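Local coordinates for TRAP dicarboxylate transporter, DctP subunit (Anaerococcus prevoti, PDB 4N91), which binds D-glucuronate, in both its alpha and beta forms, and probably serves as the extracytoplasmic solute-binding component of a TRAP transporter, at residues L114-V124 with I328-A337; D104-P112 with L310-L321. One frame throughout, in Å; residues are numbered along the deposited sequence.

Contact 1 of 2, residues L114-V124 with I328-A337; sequences LFASSEAYHHV and IQKYNEEYPA
Tyr-335, Ile-328 and His-123 bury the most surface where helix 118-125 meets the end of helix 322-334; the helical pieces 118-124 and 328-334 cross at 138°, axes 8.5 Å apart at closest. The rings of His-123 and Tyr-335 form an offset stack, centroids 4.1 Å apart and planes turned by only 11°, with CE1 of the histidine over the tyrosine face. His-123 ND1 donates, in its ring plane, to Glu-119 O one helical turn back, which fixes the imidazole's rotation for the stack. Tyr-335 also supplies its carbonyl: Ser-117 OG donates to Tyr-335 O (2.6 Å) while accepting from Ala-120 N as N-cap, so one hydroxyl closes the helix start and ties down the C-terminal tail. Ile-328 fills the inner end. Its chi1 of -71° sends CG1 to Val-124 CG1 and leaves CG2, anti to the backbone N, 3.8 Å from Phe-115 CE1; its CD1 meets Leu-114 CD2. Between these ends the Asn-332 amide bridges the loop before helix 118-125, ND2 giving a bond to Leu-114 O (2.9 Å) in the carbonyl plane and OD1 taking one from Ala-116 N (2.8 Å), well above the amide plane. Gln-329 OE1 accepts from the same ND2. A leucine in place of Asn-332 would probably leave Ala-116 N without its acceptor and Leu-114 O without its amide donor. Ile-130 of helix 128-135 packs on Val-124 and Tyr-331, while Met-239 and Pro-241, between strands 231-238 and 242-247, touch Tyr-121 on the helix's far side.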
loop_
_atom_site.group_PDB
_atom_site.type_symbol
_atom_site.label_atom_id
_atom_site.label_comp_id
_atom_site.label_asym_id
_atom_site.label_seq_id
_atom_site.Cartn_x
_atom_site.Cartn_y
_atom_site.Cartn_z
ATOM N N LEU A 114 5.420 -11.718 -6.257
ATOM C CA LEU A 114 6.309 -12.139 -5.196
ATOM C C LEU A 114 5.628 -13.175 -4.331
ATOM O O LEU A 114 6.235 -14.190 -3.977
ATOM C CB LEU A 114 6.723 -10.932 -4.352
ATOM C CG LEU A 114 7.515 -11.248 -3.097
ATOM C CD1 LEU A 114 8.852 -11.872 -3.485
ATOM C CD2 LEU A 114 7.699 -9.976 -2.284
ATOM N N PHE A 115 4.361 -12.947 -3.997
ATOM C CA PHE A 115 3.669 -13.859 -3.086
ATOM C C PHE A 115 2.770 -14.860 -3.798
ATOM O O PHE A 115 2.040 -14.514 -4.736
ATOM C CB PHE A 115 2.836 -13.060 -2.095
ATOM C CG PHE A 115 3.638 -12.072 -1.299
ATOM C CD1 PHE A 115 4.538 -12.520 -0.341
ATOM C CD2 PHE A 115 3.479 -10.724 -1.493
ATOM C CE1 PHE A 115 5.279 -11.614 0.398
ATOM C CE2 PHE A 115 4.207 -9.811 -0.757
ATOM C CZ PHE A 115 5.116 -10.267 0.194
ATOM N N ALA A 116 2.809 -16.105 -3.349
ATOM C CA ALA A 116 2.049 -17.149 -4.029
ATOM C C ALA A 116 0.561 -17.026 -3.741
ATOM O O ALA A 116 -0.267 -17.456 -4.551
ATOM C CB ALA A 116 2.554 -18.521 -3.610
ATOM N N SER A 117 0.222 -16.459 -2.588
ATOM C CA SER A 117 -1.166 -16.448 -2.109
ATOM C C SER A 117 -1.310 -15.334 -1.103
ATOM O O SER A 117 -0.307 -14.855 -0.563
ATOM C CB SER A 117 -1.516 -17.777 -1.429
ATOM O OG SER A 117 -0.827 -17.934 -0.194
ATOM N N SER A 118 -2.549 -14.937 -0.818
ATOM C CA SER A 118 -2.768 -13.905 0.186
ATOM C C SER A 118 -2.360 -14.443 1.550
ATOM O O SER A 118 -1.853 -13.699 2.395
ATOM C CB SER A 118 -4.222 -13.379 0.164
ATOM O OG SER A 118 -5.140 -14.346 0.624
ATOM N N GLU A 119 -2.513 -15.750 1.763
ATOM C CA GLU A 119 -2.093 -16.321 3.039
ATOM C C GLU A 119 -0.573 -16.227 3.197
ATOM O O GLU A 119 -0.077 -15.914 4.284
ATOM C CB GLU A 119 -2.539 -17.787 3.188
ATOM C CG GLU A 119 -3.984 -18.038 2.827
ATOM C CD GLU A 119 -4.152 -18.334 1.338
ATOM O OE1 GLU A 119 -3.640 -19.389 0.882
ATOM O OE2 GLU A 119 -4.767 -17.520 0.626
ATOM N N ALA A 120 0.179 -16.532 2.138
ATOM C CA ALA A 120 1.636 -16.390 2.204
ATOM C C ALA A 120 2.011 -14.950 2.562
ATOM O O ALA A 120 2.815 -14.702 3.456
ATOM C CB ALA A 120 2.283 -16.792 0.874
ATOM N N TYR A 121 1.386 -14.014 1.865
ATOM C CA TYR A 121 1.584 -12.596 2.081
ATOM C C TYR A 121 1.332 -12.178 3.538
ATOM O O TYR A 121 2.168 -11.540 4.167
ATOM C CB TYR A 121 0.643 -11.865 1.110
ATOM C CG TYR A 121 0.510 -10.374 1.289
ATOM C CD1 TYR A 121 1.618 -9.572 1.517
ATOM C CD2 TYR A 121 -0.728 -9.767 1.171
ATOM C CE1 TYR A 121 1.489 -8.189 1.655
ATOM C CE2 TYR A 121 -0.881 -8.384 1.299
ATOM C CZ TYR A 121 0.230 -7.606 1.546
ATOM O OH TYR A 121 0.093 -6.256 1.674
ATOM N N HIS A 122 0.179 -12.544 4.084
ATOM C CA HIS A 122 -0.163 -12.133 5.438
ATOM C C HIS A 122 0.809 -12.716 6.449
ATOM O O HIS A 122 1.188 -12.049 7.418
ATOM C CB HIS A 122 -1.576 -12.576 5.780
ATOM C CG HIS A 122 -2.617 -11.923 4.938
ATOM N ND1 HIS A 122 -3.936 -12.321 4.940
ATOM C CD2 HIS A 122 -2.533 -10.893 4.060
ATOM C CE1 HIS A 122 -4.619 -11.574 4.092
ATOM N NE2 HIS A 122 -3.792 -10.705 3.542
ATOM N N HIS A 123 1.225 -13.955 6.229
ATOM C CA HIS A 123 2.144 -14.584 7.162
ATOM C C HIS A 123 3.513 -13.931 7.107
ATOM O O HIS A 123 4.164 -13.786 8.134
ATOM C CB HIS A 123 2.250 -16.082 6.900
ATOM C CG HIS A 123 1.129 -16.863 7.509
ATOM N ND1 HIS A 123 -0.043 -17.138 6.836
ATOM C CD2 HIS A 123 0.985 -17.385 8.750
ATOM C CE1 HIS A 123 -0.849 -17.825 7.628
ATOM N NE2 HIS A 123 -0.249 -17.984 8.796
ATOM N N VAL A 124 3.940 -13.545 5.907
ATOM C CA VAL A 124 5.176 -12.795 5.751
ATOM C C VAL A 124 5.144 -11.479 6.524
ATOM O O VAL A 124 6.071 -11.190 7.279
ATOM C CB VAL A 124 5.524 -12.557 4.257
ATOM C CG1 VAL A 124 6.599 -11.482 4.096
ATOM C CG2 VAL A 124 5.989 -13.869 3.625
ATOM N N ILE A 328 10.667 -15.414 2.268
ATOM C CA ILE A 328 9.357 -15.303 1.616
ATOM C C ILE A 328 9.046 -16.573 0.828
ATOM O O ILE A 328 7.914 -17.073 0.846
ATOM C CB ILE A 328 9.311 -14.061 0.725
ATOM C CG1 ILE A 328 9.279 -12.815 1.607
ATOM C CG2 ILE A 328 8.110 -14.099 -0.217
ATOM C CD1 ILE A 328 9.500 -11.529 0.861
ATOM N N GLN A 329 10.053 -17.119 0.156
ATOM C CA GLN A 329 9.841 -18.356 -0.583
ATOM C C GLN A 329 9.411 -19.506 0.316
ATOM O O GLN A 329 8.619 -20.355 -0.098
ATOM C CB GLN A 329 11.069 -18.763 -1.397
ATOM C CG GLN A 329 11.435 -17.755 -2.486
ATOM C CD GLN A 329 10.248 -17.316 -3.343
ATOM O OE1 GLN A 329 9.358 -18.102 -3.657
ATOM N NE2 GLN A 329 10.236 -16.056 -3.720
ATOM N N LYS A 330 9.909 -19.551 1.544
ATOM C CA LYS A 330 9.495 -20.620 2.434
ATOM C C LYS A 330 8.006 -20.481 2.733
ATOM O O LYS A 330 7.269 -21.466 2.777
ATOM C CB LYS A 330 10.327 -20.627 3.721
ATOM C CG LYS A 330 11.742 -21.153 3.516
ATOM C CD LYS A 330 12.573 -21.082 4.790
ATOM C CE LYS A 330 12.002 -21.965 5.891
ATOM N NZ LYS A 330 12.923 -22.054 7.065
ATOM N N TYR A 331 7.553 -19.252 2.931
ATOM C CA TYR A 331 6.141 -19.033 3.164
ATOM C C TYR A 331 5.331 -19.351 1.915
ATOM O O TYR A 331 4.208 -19.845 2.014
ATOM C CB TYR A 331 5.867 -17.615 3.632
ATOM C CG TYR A 331 6.114 -17.431 5.102
ATOM C CD1 TYR A 331 5.255 -17.994 6.038
ATOM C CD2 TYR A 331 7.196 -16.691 5.556
ATOM C CE1 TYR A 331 5.464 -17.818 7.380
ATOM C CE2 TYR A 331 7.410 -16.510 6.891
ATOM C CZ TYR A 331 6.538 -17.078 7.802
ATOM O OH TYR A 331 6.759 -16.904 9.143
ATOM N N ASN A 332 5.887 -19.072 0.737
ATOM C CA ASN A 332 5.180 -19.399 -0.504
ATOM C C ASN A 332 4.972 -20.905 -0.596
ATOM O O ASN A 332 3.938 -21.375 -1.066
ATOM C CB ASN A 332 5.936 -18.893 -1.736
ATOM C CG ASN A 332 5.737 -17.406 -1.977
ATOM O OD1 ASN A 332 4.766 -16.807 -1.511
ATOM N ND2 ASN A 332 6.671 -16.795 -2.708
ATOM N N GLU A 333 5.967 -21.654 -0.139
ATOM C CA GLU A 333 5.889 -23.120 -0.158
ATOM C C GLU A 333 4.876 -23.668 0.847
ATOM O O GLU A 333 4.165 -24.636 0.570
ATOM C CB GLU A 333 7.271 -23.710 0.130
ATOM C CG GLU A 333 8.263 -23.492 -0.996
ATOM C CD GLU A 333 9.710 -23.579 -0.531
ATOM O OE1 GLU A 333 9.985 -24.338 0.427
ATOM O OE2 GLU A 333 10.567 -22.885 -1.124
ATOM N N GLU A 334 4.828 -23.049 2.017
ATOM C CA GLU A 334 3.911 -23.445 3.079
ATOM C C GLU A 334 2.465 -23.055 2.756
ATOM O O GLU A 334 1.526 -23.754 3.138
ATOM C CB GLU A 334 4.358 -22.805 4.394
ATOM C CG GLU A 334 3.514 -23.174 5.604
ATOM C CD GLU A 334 4.111 -22.676 6.917
ATOM O OE1 GLU A 334 5.186 -22.028 6.881
ATOM O OE2 GLU A 334 3.498 -22.939 7.979
ATOM N N TYR A 335 2.279 -21.941 2.051
ATOM C CA TYR A 335 0.933 -21.466 1.710
ATOM C C TYR A 335 0.817 -21.182 0.222
ATOM O O TYR A 335 0.753 -20.026 -0.201
ATOM C CB TYR A 335 0.601 -20.203 2.501
ATOM C CG TYR A 335 0.694 -20.391 3.992
ATOM C CD1 TYR A 335 -0.347 -20.971 4.706
ATOM C CD2 TYR A 335 1.832 -20.013 4.687
ATOM C CE1 TYR A 335 -0.258 -21.153 6.071
ATOM C CE2 TYR A 335 1.928 -20.186 6.047
ATOM C CZ TYR A 335 0.876 -20.760 6.737
ATOM O OH TYR A 335 0.976 -20.921 8.099
ATOM N N PRO A 336 0.794 -22.235 -0.594
ATOM C CA PRO A 336 0.740 -22.037 -2.041
ATOM C C PRO A 336 -0.634 -21.610 -2.512
ATOM O O PRO A 336 -1.587 -21.607 -1.730
ATOM C CB PRO A 336 1.074 -23.425 -2.584
ATOM C CG PRO A 336 0.578 -24.341 -1.552
ATOM C CD PRO A 336 0.824 -23.664 -0.240
ATOM N N ALA A 337 -0.722 -21.232 -3.779
ATOM C CA ALA A 337 -1.994 -20.896 -4.390
ATOM C C ALA A 337 -2.920 -22.113 -4.358
ATOM O O ALA A 337 -4.028 -22.041 -3.829
ATOM C CB ALA A 337 -1.774 -20.448 -5.810
HETATM O O HOH W 1 8.276 -15.309 -5.523
HETATM O O HOH W 2 3.947 -15.312 10.311
#

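Contact 2 of 2, residues D104-P112 with L310-L321; sequences DVWEIFNLP and LTKEVLERNDKL
The irregular segment 104-112, part of the loop between helix 96-99 and helix 118-125 in this solute-binding fold, lies along the end of helix 301-317 and the type I turn Asn-318 to Leu-321 that leads into helix 322-334. Leu-111 of the loop and Leu-321 of the turn each reach across to the other segment. CD2 of Leu-111 sits on Val-314, 3.8 Å from its CG1 and almost as near its CB, and CD1 of the same leucine comes more loosely to Leu-315 CD2. Leu-321, with CG anti to its carbonyl carbon (chi1 -59°), sends CD2 between Val-105 and Ile-108, 4.0 Å from Val-105 CG2 and equally far from Ile-108 CB. At the other end Pro-112 brings CG to Leu-310 CD2 (3.8 Å), the two side chains crossing at about a right angle; Leu-310 in turn packs on helix 180-188.

The polar part centres on Asn-318. Its ND2 points a nearly straight N-H at Glu-107 OE1 (3.3 Å, 178°), in the amide plane but on the anti side of the carboxylate and 34° out of its plane. Its OD1 accepts from Lys-320 N, an Asx turn, so the amide is held at both ends. The Asp-104 and Asn-318 side chains run toward each other from opposite directions, OD1 3.2 Å from ND2. Water 3 donates to Glu-107 OE1 and Val-314 O, and water 4 joins Pro-112 O to Thr-311 OG1 at 2.8 Å from each. Glu-107 OE1 therefore takes two donors, an amide N-H and a water, and with Asp-104 nearby the amide faces two acidic groups. Such neighbours would probably polarise its N-H and favour a fixed amide over a freely turning one, while Leu-111 and Leu-321, with the valines, Ile-108 and Pro-112, make the apolar part.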
loop_
_atom_site.group_PDB
_atom_site.type_symbol
_atom_site.label_atom_id
_atom_site.label_comp_id
_atom_site.label_asym_id
_atom_site.label_seq_id
_atom_site.Cartn_x
_atom_site.Cartn_y
_atom_site.Cartn_z
ATOM N N ASP A 104 16.269 1.820 0.088
ATOM C CA ASP A 104 16.071 0.812 -0.941
ATOM C C ASP A 104 15.612 -0.557 -0.430
ATOM O O ASP A 104 15.095 -1.345 -1.210
ATOM C CB ASP A 104 17.325 0.653 -1.815
ATOM C CG ASP A 104 18.519 0.052 -1.079
ATOM O OD1 ASP A 104 18.397 -0.500 0.039
ATOM O OD2 ASP A 104 19.628 0.110 -1.658
ATOM N N VAL A 105 15.802 -0.865 0.850
ATOM C CA VAL A 105 15.414 -2.182 1.319
ATOM C C VAL A 105 13.891 -2.387 1.274
ATOM O O VAL A 105 13.419 -3.522 1.219
ATOM C CB VAL A 105 15.975 -2.508 2.711
ATOM C CG1 VAL A 105 15.133 -1.906 3.806
ATOM C CG2 VAL A 105 16.066 -4.018 2.888
ATOM N N TRP A 106 13.119 -1.305 1.272
ATOM C CA TRP A 106 11.653 -1.471 1.170
ATOM C C TRP A 106 11.242 -2.095 -0.171
ATOM O O TRP A 106 10.128 -2.612 -0.316
ATOM C CB TRP A 106 10.904 -0.160 1.358
ATOM C CG TRP A 106 11.054 0.503 2.684
ATOM C CD1 TRP A 106 11.967 1.466 3.010
ATOM C CD2 TRP A 106 10.245 0.314 3.849
ATOM N NE1 TRP A 106 11.784 1.875 4.297
ATOM C CE2 TRP A 106 10.748 1.178 4.846
ATOM C CE3 TRP A 106 9.148 -0.498 4.151
ATOM C CZ2 TRP A 106 10.188 1.259 6.117
ATOM C CZ3 TRP A 106 8.606 -0.426 5.417
ATOM C CH2 TRP A 106 9.120 0.447 6.378
ATOM N N GLU A 107 12.145 -2.046 -1.145
ATOM C CA GLU A 107 11.919 -2.616 -2.477
ATOM C C GLU A 107 11.413 -4.029 -2.426
ATOM O O GLU A 107 10.753 -4.470 -3.354
ATOM C CB GLU A 107 13.249 -2.699 -3.244
ATOM C CG GLU A 107 13.678 -1.445 -3.876
ATOM C CD GLU A 107 15.083 -1.530 -4.426
ATOM O OE1 GLU A 107 15.907 -2.408 -3.994
ATOM O OE2 GLU A 107 15.376 -0.678 -5.282
ATOM N N ILE A 108 11.790 -4.771 -1.391
ATOM C CA ILE A 108 11.448 -6.193 -1.324
ATOM C C ILE A 108 9.949 -6.462 -1.541
ATOM O O ILE A 108 9.574 -7.352 -2.320
ATOM C CB ILE A 108 11.962 -6.840 -0.002
ATOM C CG1 ILE A 108 11.669 -8.340 0.035
ATOM C CG2 ILE A 108 11.373 -6.179 1.242
ATOM C CD1 ILE A 108 12.388 -9.124 -0.982
ATOM N N PHE A 109 9.100 -5.701 -0.866
ATOM C CA PHE A 109 7.651 -5.956 -0.959
ATOM C C PHE A 109 6.993 -5.310 -2.186
ATOM O O PHE A 109 5.785 -5.437 -2.374
ATOM C CB PHE A 109 6.913 -5.510 0.298
ATOM C CG PHE A 109 7.440 -6.110 1.563
ATOM C CD1 PHE A 109 7.655 -7.474 1.676
ATOM C CD2 PHE A 109 7.725 -5.309 2.651
ATOM C CE1 PHE A 109 8.141 -8.001 2.852
ATOM C CE2 PHE A 109 8.217 -5.850 3.826
ATOM C CZ PHE A 109 8.438 -7.182 3.914
ATOM N N ASN A 110 7.774 -4.621 -3.004
ATOM C CA ASN A 110 7.277 -4.053 -4.269
ATOM C C ASN A 110 7.528 -4.946 -5.478
ATOM O O ASN A 110 7.123 -4.612 -6.593
ATOM C CB ASN A 110 7.897 -2.679 -4.512
ATOM C CG ASN A 110 7.481 -1.679 -3.457
ATOM O OD1 ASN A 110 6.396 -1.807 -2.885
ATOM N ND2 ASN A 110 8.350 -0.723 -3.154
ATOM N N LEU A 111 8.168 -6.092 -5.268
ATOM C CA LEU A 111 8.451 -7.005 -6.370
ATOM C C LEU A 111 7.149 -7.591 -6.916
ATOM O O LEU A 111 6.315 -8.042 -6.156
ATOM C CB LEU A 111 9.364 -8.143 -5.906
ATOM C CG LEU A 111 10.775 -7.726 -5.480
ATOM C CD1 LEU A 111 11.557 -8.929 -4.939
ATOM C CD2 LEU A 111 11.494 -7.094 -6.657
ATOM N N PRO A 112 6.982 -7.602 -8.242
ATOM C CA PRO A 112 5.804 -8.228 -8.840
ATOM C C PRO A 112 5.810 -9.744 -8.689
ATOM O O PRO A 112 6.883 -10.380 -8.719
ATOM C CB PRO A 112 5.923 -7.866 -10.325
ATOM C CG PRO A 112 6.960 -6.805 -10.402
ATOM C CD PRO A 112 7.866 -7.003 -9.252
ATOM N N LEU A 310 12.503 -7.711 -13.783
ATOM C CA LEU A 310 12.536 -6.732 -12.712
ATOM C C LEU A 310 13.022 -7.337 -11.402
ATOM O O LEU A 310 13.835 -6.747 -10.695
ATOM C CB LEU A 310 11.147 -6.129 -12.519
ATOM C CG LEU A 310 11.024 -5.011 -11.496
ATOM C CD1 LEU A 310 12.062 -3.981 -11.729
ATOM C CD2 LEU A 310 9.624 -4.383 -11.604
ATOM N N THR A 311 12.520 -8.518 -11.075
ATOM C CA THR A 311 12.946 -9.195 -9.858
ATOM C C THR A 311 14.423 -9.554 -9.934
ATOM O O THR A 311 15.166 -9.373 -8.961
ATOM C CB THR A 311 12.093 -10.430 -9.601
ATOM O OG1 THR A 311 10.748 -10.013 -9.322
ATOM C CG2 THR A 311 12.626 -11.260 -8.436
ATOM N N LYS A 312 14.848 -10.068 -11.084
ATOM C CA LYS A 312 16.258 -10.390 -11.289
ATOM C C LYS A 312 17.132 -9.155 -11.090
ATOM O O LYS A 312 18.161 -9.225 -10.427
ATOM C CB LYS A 312 16.477 -10.988 -12.683
ATOM C CG LYS A 312 17.936 -11.327 -13.002
ATOM C CD LYS A 312 18.089 -11.852 -14.428
ATOM C CE LYS A 312 19.458 -12.497 -14.657
ATOM N NZ LYS A 312 20.493 -11.510 -15.077
ATOM N N GLU A 313 16.708 -8.025 -11.660
ATOM C CA GLU A 313 17.476 -6.789 -11.621
ATOM C C GLU A 313 17.548 -6.241 -10.213
ATOM O O GLU A 313 18.584 -5.785 -9.762
ATOM C CB GLU A 313 16.808 -5.727 -12.518
ATOM C CG GLU A 313 16.960 -5.981 -14.001
ATOM C CD GLU A 313 15.979 -5.177 -14.860
ATOM O OE1 GLU A 313 15.358 -4.204 -14.363
ATOM O OE2 GLU A 313 15.825 -5.534 -16.053
ATOM N N VAL A 314 16.417 -6.255 -9.529
ATOM C CA VAL A 314 16.326 -5.657 -8.199
ATOM C C VAL A 314 17.176 -6.468 -7.240
ATOM O O VAL A 314 17.939 -5.909 -6.442
ATOM C CB VAL A 314 14.871 -5.562 -7.720
ATOM C CG1 VAL A 314 14.786 -5.304 -6.220
ATOM C CG2 VAL A 314 14.130 -4.480 -8.500
ATOM N N LEU A 315 17.072 -7.791 -7.319
ATOM C CA LEU A 315 17.829 -8.639 -6.404
ATOM C C LEU A 315 19.329 -8.529 -6.662
ATOM O O LEU A 315 20.136 -8.501 -5.719
ATOM C CB LEU A 315 17.390 -10.093 -6.525
ATOM C CG LEU A 315 15.988 -10.410 -6.008
ATOM C CD1 LEU A 315 15.653 -11.882 -6.230
ATOM C CD2 LEU A 315 15.824 -10.053 -4.540
ATOM N N GLU A 316 19.709 -8.466 -7.934
ATOM C CA GLU A 316 21.130 -8.377 -8.288
ATOM C C GLU A 316 21.750 -7.081 -7.802
ATOM O O GLU A 316 22.925 -7.051 -7.443
ATOM C CB GLU A 316 21.336 -8.467 -9.800
ATOM C CG GLU A 316 21.261 -9.872 -10.352
ATOM C CD GLU A 316 21.174 -9.915 -11.877
ATOM O OE1 GLU A 316 20.898 -8.863 -12.502
ATOM O OE2 GLU A 316 21.384 -11.012 -12.446
ATOM N N ARG A 317 20.973 -6.007 -7.798
ATOM C CA ARG A 317 21.511 -4.700 -7.462
ATOM C C ARG A 317 21.578 -4.462 -5.969
ATOM O O ARG A 317 22.387 -3.666 -5.504
ATOM C CB ARG A 317 20.706 -3.592 -8.155
ATOM C CG ARG A 317 20.920 -3.630 -9.659
ATOM C CD ARG A 317 20.049 -2.665 -10.454
ATOM N NE ARG A 317 20.219 -2.901 -11.893
ATOM C CZ ARG A 317 19.329 -2.577 -12.830
ATOM N NH1 ARG A 317 19.588 -2.842 -14.108
ATOM N NH2 ARG A 317 18.181 -1.995 -12.500
ATOM N N ASN A 318 20.739 -5.159 -5.216
ATOM C CA ASN A 318 20.626 -4.907 -3.786
ATOM C C ASN A 318 20.804 -6.211 -3.002
ATOM O O ASN A 318 19.850 -6.967 -2.803
ATOM C CB ASN A 318 19.275 -4.305 -3.458
ATOM C CG ASN A 318 19.203 -3.839 -2.040
ATOM O OD1 ASN A 318 20.084 -4.130 -1.242
ATOM N ND2 ASN A 318 18.141 -3.119 -1.705
ATOM N N ASP A 319 22.022 -6.479 -2.562
ATOM C CA ASP A 319 22.291 -7.762 -1.910
ATOM C C ASP A 319 21.726 -7.875 -0.494
ATOM O O ASP A 319 21.810 -8.932 0.115
ATOM C CB ASP A 319 23.781 -8.152 -1.946
ATOM C CG ASP A 319 24.665 -7.201 -1.197
ATOM O OD1 ASP A 319 24.163 -6.461 -0.342
ATOM O OD2 ASP A 319 25.886 -7.211 -1.467
ATOM N N LYS A 320 21.111 -6.818 0.018
ATOM C CA LYS A 320 20.401 -6.946 1.283
ATOM C C LYS A 320 19.157 -7.821 1.143
ATOM O O LYS A 320 18.655 -8.373 2.122
ATOM C CB LYS A 320 19.964 -5.570 1.775
ATOM C CG LYS A 320 21.088 -4.741 2.364
ATOM C CD LYS A 320 20.554 -3.375 2.789
ATOM C CE LYS A 320 21.669 -2.428 3.214
ATOM N NZ LYS A 320 22.249 -2.810 4.531
ATOM N N LEU A 321 18.651 -7.952 -0.075
ATOM C CA LEU A 321 17.315 -8.497 -0.260
ATOM C C LEU A 321 17.230 -10.026 -0.248
ATOM O O LEU A 321 16.233 -10.589 0.184
ATOM C CB LEU A 321 16.710 -7.981 -1.570
ATOM C CG LEU A 321 16.568 -6.466 -1.731
ATOM C CD1 LEU A 321 15.902 -6.155 -3.074
ATOM C CD2 LEU A 321 15.762 -5.859 -0.595
HETATM O O HOH W 3 17.726 -3.124 -6.280
HETATM O O HOH W 4 9.169 -11.379 -7.489
#

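Contacts 1 and 2 both fasten the chain between helix 96-99 and the end of helix 118-125 to the last two helices, 301-317 and 322-334, which follow each other directly. They meet in an apolar zone: Ile-328 CD1 lies 3.9 Å from Ile-108 CG1, and Val-124 and Phe-115 touch Phe-109. Both are partly buried and mix apolar packing with polar groups, some of them, Ser-117 and Asn-318, buried. Waters bridge both, but the asparagine amide of contact 1 grips backbone groups, beside a pair of stacked rings, whereas that of contact 2 meets a side-chain carboxylate. Contact 1 holds the last modelled residues against the start of helix 118-125; contact 2 holds the junction between the two helices.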